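Local coordinates for fatty acid synthase 1, isoform A (Drosophila melanogaster, PDB 6FN6), which probably builds long-chain saturated fatty acids from acetyl-CoA and malonyl-CoA with NADPH, this piece being its dehydratase, enoylreductase and ketoreductase region, at residues G966-I969 with R970-E974. Numbering follows the deposited sequence.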
loop_
_atom_site.group_PDB
_atom_site.type_symbol
_atom_site.label_atom_id
_atom_site.label_comp_id
_atom_site.label_asym_id
_atom_site.label_seq_id
_atom_site.Cartn_x
_atom_site.Cartn_y
_atom_site.Cartn_z
ATOM N N GLY A 966 11.798 36.037 -26.451
ATOM C CA GLY A 966 11.531 36.513 -25.109
ATOM C C GLY A 966 11.681 35.408 -24.077
ATOM O O GLY A 966 12.127 35.651 -22.955
ATOM N N LEU A 967 11.306 34.191 -24.463
ATOM C CA LEU A 967 11.419 33.034 -23.584
ATOM C C LEU A 967 12.873 32.762 -23.217
ATOM O O LEU A 967 13.213 32.627 -22.042
ATOM C CB LEU A 967 10.806 31.796 -24.248
ATOM C CG LEU A 967 10.956 30.461 -23.508
ATOM C CD1 LEU A 967 10.370 30.542 -22.105
ATOM C CD2 LEU A 967 10.303 29.335 -24.299
ATOM N N MET A 968 13.728 32.682 -24.229
ATOM C CA MET A 968 15.138 32.381 -24.016
ATOM C C MET A 968 15.809 33.468 -23.181
ATOM O O MET A 968 16.645 33.180 -22.323
ATOM C CB MET A 968 15.856 32.222 -25.356
ATOM C CG MET A 968 15.435 30.983 -26.142
ATOM S SD MET A 968 15.571 29.438 -25.214
ATOM C CE MET A 968 17.297 29.468 -24.732
ATOM N N ILE A 969 15.444 34.718 -23.437
ATOM C CA ILE A 969 16.015 35.837 -22.702
ATOM C C ILE A 969 15.586 35.726 -21.243
ATOM O O ILE A 969 16.395 35.920 -20.335
ATOM C CB ILE A 969 15.599 37.190 -23.328
ATOM C CG1 ILE A 969 16.172 37.309 -24.743
ATOM C CG2 ILE A 969 16.066 38.362 -22.462
ATOM C CD1 ILE A 969 15.601 38.454 -25.554
ATOM N N ARG A 970 14.313 35.414 -21.023
ATOM C CA ARG A 970 13.794 35.250 -19.671
ATOM C C ARG A 970 14.548 34.137 -18.948
ATOM O O ARG A 970 14.936 34.285 -17.790
ATOM C CB ARG A 970 12.294 34.943 -19.693
ATOM C CG ARG A 970 11.676 34.883 -18.304
ATOM C CD ARG A 970 10.170 34.684 -18.340
ATOM N NE ARG A 970 9.793 33.370 -18.853
ATOM C CZ ARG A 970 9.873 32.242 -18.155
ATOM N NH1 ARG A 970 10.345 32.254 -16.916
ATOM N NH2 ARG A 970 9.500 31.093 -18.703
ATOM N N ARG A 971 14.760 33.023 -19.643
ATOM C CA ARG A 971 15.462 31.888 -19.063
ATOM C C ARG A 971 16.914 32.234 -18.731
ATOM O O ARG A 971 17.428 31.831 -17.686
ATOM C CB ARG A 971 15.409 30.693 -20.017
ATOM C CG ARG A 971 14.027 30.068 -20.145
ATOM C CD ARG A 971 14.034 28.878 -21.092
ATOM N NE ARG A 971 12.789 28.117 -21.028
ATOM C CZ ARG A 971 12.374 27.271 -21.967
ATOM N NH1 ARG A 971 13.100 27.068 -23.058
ATOM N NH2 ARG A 971 11.226 26.624 -21.816
ATOM N N TRP A 972 17.568 32.996 -19.605
ATOM C CA TRP A 972 18.956 33.389 -19.377
ATOM C C TRP A 972 19.053 34.375 -18.219
ATOM O O TRP A 972 19.982 34.315 -17.414
ATOM C CB TRP A 972 19.563 34.003 -20.640
ATOM C CG TRP A 972 19.681 33.041 -21.782
ATOM C CD1 TRP A 972 19.888 31.696 -21.706
ATOM C CD2 TRP A 972 19.586 33.354 -23.175
ATOM N NE1 TRP A 972 19.931 31.151 -22.966
ATOM C CE2 TRP A 972 19.747 32.150 -23.885
ATOM C CE3 TRP A 972 19.381 34.536 -23.891
ATOM C CZ2 TRP A 972 19.711 32.093 -25.276
ATOM C CZ3 TRP A 972 19.346 34.478 -25.268
ATOM C CH2 TRP A 972 19.509 33.266 -25.947
ATOM N N GLN A 973 18.090 35.287 -18.139
ATOM C CA GLN A 973 18.096 36.300 -17.094
ATOM C C GLN A 973 17.801 35.668 -15.740
ATOM O O GLN A 973 18.357 36.076 -14.719
ATOM C CB GLN A 973 17.080 37.399 -17.408
ATOM C CG GLN A 973 17.538 38.341 -18.509
ATOM C CD GLN A 973 16.502 39.389 -18.857
ATOM O OE1 GLN A 973 15.299 39.135 -18.790
ATOM N NE2 GLN A 973 16.965 40.575 -19.235
ATOM N N GLU A 974 16.929 34.665 -15.738
ATOM C CA GLU A 974 16.609 33.937 -14.517
ATOM C C GLU A 974 17.833 33.164 -14.039
ATOM O O GLU A 974 18.067 33.039 -12.839
ATOM C CB GLU A 974 15.428 32.992 -14.743
ATOM C CG GLU A 974 14.084 33.704 -14.829
ATOM C CD GLU A 974 12.933 32.757 -15.098
ATOM O OE1 GLU A 974 13.190 31.559 -15.347
ATOM O OE2 GLU A 974 11.771 33.214 -15.066
#
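The I969 carbonyl accepts the amide of Q973 (N to O 2.8 Å), one of four successive N-H(i+4) to O(i) bonds along this part of helix 963-974. One residue back, M968 O takes the amide of W972 and also lies 3.0 Å above the plane of the indole, off its middle. M968 adds a CH-pi contact: its CB stands over the six-membered ring, 3.9 Å from the centroid. The thioether chain, bent at chi2 (-54°) and chi3 (-56°), folds back to set CE 3.6 Å from W972 CZ2. The indole NE1 donates to N942 OD1 of helix 935-946. Replacing W972 by an alanine removes the indole, which would probably leave M968 without its aromatic partner and N942 OD1 without this donor, and open a gap towards that helix.

Next to this pair, R971 runs extended past L967, whose CD2 lies over one face of the guanidinium, 3.7 Å from CZ. R970 NH1 makes a weakly angled salt bridge with E974 OE2.

Helix 963-974 links parallel strands 951-955 and 978-982 in a β-α-β unit of the Rossmann-type ketoreductase domain. I969 and W972 pack on V979, while R971 (salt bridge to E137) and R970 (NE to T157 OG1) reach the dehydratase part.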